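Local coordinates for cellulose hydrolase (Bacillus licheniformis, PDB 4YZT), which hydrolyses internal beta-1,4-glucosidic bonds of cellulose as a three-module family 5 endoglucanase, at residues 283-286 and 287-291; 326-329 and 330-334. All coordinates share one frame; numbering follows the deposited sequence.

Contact 1: 283-286 and 287-291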
# COMPACT_ATOMS: atom_id res chain seq x y z
N LYS A 283 -0.09 -9.02 -6.73
CA LYS A 283 -0.19 -7.59 -6.47
C LYS A 283 -1.10 -6.89 -7.49
O LYS A 283 -1.93 -6.06 -7.12
CB LYS A 283 1.19 -6.95 -6.48
CG LYS A 283 1.19 -5.49 -6.02
CD LYS A 283 2.37 -4.73 -6.63
CE LYS A 283 3.71 -5.19 -6.10
NZ LYS A 283 4.83 -4.55 -6.89
N TRP A 284 -0.94 -7.24 -8.77
CA TRP A 284 -1.75 -6.63 -9.82
C TRP A 284 -3.22 -7.02 -9.66
O TRP A 284 -4.11 -6.17 -9.69
CB TRP A 284 -1.23 -7.03 -11.21
CG TRP A 284 0.16 -6.50 -11.50
CD1 TRP A 284 0.89 -5.65 -10.72
CD2 TRP A 284 0.97 -6.80 -12.64
NE1 TRP A 284 2.11 -5.40 -11.31
CE2 TRP A 284 2.19 -6.10 -12.49
CE3 TRP A 284 0.79 -7.60 -13.78
CZ2 TRP A 284 3.22 -6.17 -13.44
CZ3 TRP A 284 1.83 -7.67 -14.73
CH2 TRP A 284 3.02 -6.96 -14.54
N LEU A 285 -3.46 -8.32 -9.46
CA LEU A 285 -4.82 -8.83 -9.23
C LEU A 285 -5.49 -8.20 -7.99
O LEU A 285 -6.68 -7.88 -8.01
CB LEU A 285 -4.78 -10.35 -9.08
CG LEU A 285 -6.13 -11.05 -8.94
CD1 LEU A 285 -6.98 -10.82 -10.20
CD2 LEU A 285 -5.94 -12.53 -8.71
N TYR A 286 -4.73 -8.05 -6.91
CA TYR A 286 -5.26 -7.44 -5.69
C TYR A 286 -5.70 -6.00 -5.94
O TYR A 286 -6.82 -5.60 -5.58
CB TYR A 286 -4.20 -7.50 -4.58
CG TYR A 286 -4.69 -6.97 -3.25
CD1 TYR A 286 -4.58 -5.62 -2.93
CD2 TYR A 286 -5.30 -7.81 -2.31
CE1 TYR A 286 -5.04 -5.13 -1.72
CE2 TYR A 286 -5.75 -7.32 -1.11
CZ TYR A 286 -5.63 -5.99 -0.82
OH TYR A 286 -6.09 -5.50 0.38
N HIS A 287 -4.84 -5.22 -6.58
CA HIS A 287 -5.17 -3.81 -6.79
C HIS A 287 -6.35 -3.66 -7.76
O HIS A 287 -7.27 -2.89 -7.50
CB HIS A 287 -3.95 -3.04 -7.28
CG HIS A 287 -2.98 -2.70 -6.19
ND1 HIS A 287 -2.06 -3.60 -5.70
CD2 HIS A 287 -2.81 -1.56 -5.47
CE1 HIS A 287 -1.35 -3.03 -4.75
NE2 HIS A 287 -1.78 -1.80 -4.58
N ASP A 288 -6.34 -4.40 -8.87
CA ASP A 288 -7.45 -4.30 -9.82
C ASP A 288 -8.77 -4.72 -9.18
O ASP A 288 -9.79 -4.07 -9.37
CB ASP A 288 -7.20 -5.17 -11.06
CG ASP A 288 -8.37 -5.10 -12.03
OD1 ASP A 288 -8.52 -4.07 -12.73
OD2 ASP A 288 -9.15 -6.08 -12.09
N THR A 289 -8.73 -5.80 -8.40
CA THR A 289 -9.94 -6.32 -7.79
C THR A 289 -10.48 -5.34 -6.76
O THR A 289 -11.67 -5.02 -6.78
CB THR A 289 -9.70 -7.69 -7.12
OG1 THR A 289 -9.20 -8.62 -8.10
CG2 THR A 289 -10.98 -8.24 -6.52
N PHE A 290 -9.61 -4.87 -5.86
CA PHE A 290 -10.08 -3.95 -4.84
C PHE A 290 -10.56 -2.62 -5.41
O PHE A 290 -11.61 -2.11 -5.01
CB PHE A 290 -9.02 -3.67 -3.78
CG PHE A 290 -9.53 -2.79 -2.68
CD1 PHE A 290 -10.41 -3.31 -1.73
CD2 PHE A 290 -9.19 -1.45 -2.62
CE1 PHE A 290 -10.93 -2.51 -0.74
CE2 PHE A 290 -9.70 -0.64 -1.61
CZ PHE A 290 -10.56 -1.16 -0.68
N VAL A 291 -9.80 -2.04 -6.33
CA VAL A 291 -10.21 -0.73 -6.84
C VAL A 291 -11.51 -0.84 -7.64
O VAL A 291 -12.37 0.04 -7.55
CB VAL A 291 -9.09 -0.08 -7.68
CG1 VAL A 291 -9.57 1.27 -8.28
CG2 VAL A 291 -7.87 0.14 -6.81

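Contact 2: 326-329 and 330-334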
# COMPACT_ATOMS: atom_id res chain seq x y z
N ILE A 326 -2.90 0.19 -13.56
CA ILE A 326 -4.09 -0.55 -13.15
C ILE A 326 -4.96 0.31 -12.23
O ILE A 326 -6.17 0.38 -12.42
CB ILE A 326 -3.71 -1.87 -12.45
CG1 ILE A 326 -3.34 -2.91 -13.51
CG2 ILE A 326 -4.86 -2.39 -11.60
CD1 ILE A 326 -2.70 -4.17 -12.95
N VAL A 327 -4.35 0.98 -11.26
CA VAL A 327 -5.12 1.82 -10.32
C VAL A 327 -5.79 2.99 -11.04
O VAL A 327 -6.95 3.29 -10.80
CB VAL A 327 -4.21 2.34 -9.18
CG1 VAL A 327 -4.88 3.48 -8.40
CG2 VAL A 327 -3.83 1.20 -8.24
N ILE A 328 -5.05 3.63 -11.93
CA ILE A 328 -5.56 4.74 -12.74
C ILE A 328 -6.79 4.35 -13.59
O ILE A 328 -7.78 5.08 -13.64
CB ILE A 328 -4.44 5.27 -13.66
CG1 ILE A 328 -3.35 5.90 -12.80
CG2 ILE A 328 -4.99 6.25 -14.71
CD1 ILE A 328 -3.86 6.97 -11.86
N GLN A 329 -6.71 3.20 -14.24
CA GLN A 329 -7.81 2.73 -15.08
C GLN A 329 -8.98 2.22 -14.23
O GLN A 329 -10.14 2.61 -14.42
CB GLN A 329 -7.31 1.64 -16.03
CG GLN A 329 -6.29 2.15 -17.04
CD GLN A 329 -6.88 3.17 -17.99
OE1 GLN A 329 -8.01 3.02 -18.44
NE2 GLN A 329 -6.11 4.21 -18.30
N ALA A 330 -8.68 1.35 -13.27
CA ALA A 330 -9.72 0.79 -12.43
C ALA A 330 -10.44 1.89 -11.63
O ALA A 330 -11.64 1.80 -11.40
CB ALA A 330 -9.14 -0.26 -11.49
N GLY A 331 -9.71 2.93 -11.23
CA GLY A 331 -10.28 4.01 -10.46
C GLY A 331 -11.21 4.88 -11.29
O GLY A 331 -11.96 5.69 -10.73
N ARG A 332 -11.15 4.73 -12.62
CA ARG A 332 -12.09 5.38 -13.53
C ARG A 332 -13.17 4.42 -14.02
O ARG A 332 -13.92 4.73 -14.96
CB ARG A 332 -11.34 5.97 -14.73
CG ARG A 332 -10.58 7.23 -14.40
CD ARG A 332 -9.61 7.64 -15.52
NE ARG A 332 -9.11 8.99 -15.29
CZ ARG A 332 -8.14 9.30 -14.42
NH1 ARG A 332 -7.55 8.34 -13.71
NH2 ARG A 332 -7.76 10.57 -14.27
N GLY A 333 -13.24 3.24 -13.41
CA GLY A 333 -14.26 2.26 -13.75
C GLY A 333 -13.94 1.40 -14.96
O GLY A 333 -14.83 0.79 -15.54
N VAL A 334 -12.67 1.35 -15.34
CA VAL A 334 -12.25 0.58 -16.51
C VAL A 334 -11.53 -0.69 -16.07
O VAL A 334 -10.49 -0.63 -15.43
CB VAL A 334 -11.33 1.42 -17.42
CG1 VAL A 334 -10.92 0.63 -18.67
CG2 VAL A 334 -12.02 2.73 -17.81

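Contact 1: 283-286 and 287-291
K283 O takes two bonds from H287, one turn further along helix 280-296. The backbone N of H287 gives the ordinary helical bond, and its ring ND1 gives a second one of 2.8 Å to K283 O. The two donors come from opposite faces of the carbonyl plane, and the oxygen lies in the plane of the imidazole at its edge. CG of H287 sits beside its own backbone N (chi1 -78°), which swings the ring back toward the preceding turn. The side chains of K283 and H287 run side by side, with K283 CG 3.8 Å from H287 CE1. K283 NZ goes on to a salt bridge with D320. W284 O receives D288 N in the next helical bond, 3.0 Å long. L285 O is gripped twice by T289. T289 N binds L285 O at 2.9 Å, and T289 OG1 donates to L285 O at 2.6 Å from the other face. Y286 turns the edge of its ring toward the face of the H287 ring, with planes at 75° and centroids 5.9 Å apart. Its OH is bonded to S226 O.

This helix belongs to the last beta-alpha-beta unit of the TIM barrel. A bond to K283 O through ND1 means that ND1 carries a proton, and the buried hydroxyl of T289 is satisfied within its own helix.

Contact 2: 326-329 and 330-334
A Schellman motif ends helix 321-330, and Q329 O is the acceptor at its centre. V334 N, five residues on, donates to Q329 O at 3.0 Å. R332 N reaches the same oxygen, also at 3.0 Å. The two N-H groups approach from opposite faces of the carbonyl, each well out of its plane, off the lone pairs. G333 N closes the inner bond of the motif to A330 O at 2.9 Å. G333 is the C-prime residue and has positive phi (82°), a backbone shape that a residue with a CB adopts less readily.

Before the cap the helix is regular: A330 N bonds I326 O and G331 N bonds V327 O. In the fold this is the helix that follows the eighth barrel strand. The capped end turns the chain out of the catalytic barrel toward strand 338-347 of the X2 module.

Side chains follow the turn. R332 runs back beside I328, extended from CG to NE. Its NH1 gives a long bond of 3.3 Å to I328 O, which lies at the guanidinium edge and in its plane. The same NH1 is 3.5 Å from I328 CG2. R332 NH2 is held by G67 O, and P33 and K69 also touch the side chain. An alanine here would take away the guanidinium, and I328 O and G67 O would probably each be left without this donor.

V334 turns its CB toward the helix and lies alongside Q329. V334 CG1 is 3.8 Å from Q329 OE1, and V334 CB is 3.4 Å from Q329 O. The Q329 chain bends at chi2 (-65°), which helps to bring its amide oxygen alongside the valine.

Contact 1 comes first along the chain, inside helix 280-296. Strand 299-303 then completes the barrel, and helix 321-330 leads to contact 2 at its C-terminal end. Each contact spans only local turns and closes no long loop. They lie in series and neither nest nor cross. Their centres are about 10 Å apart because the two helices pack against each other. W284 CB meets I326 CD1 at 3.6 Å, and D288 CB lies 3.7 Å from I326 CG2. V291 CG1 reaches G331 N at 3.4 Å. N336 bonds D288 and makes a weak bond to I326 O, and it lies just before the first strand of the X2 module.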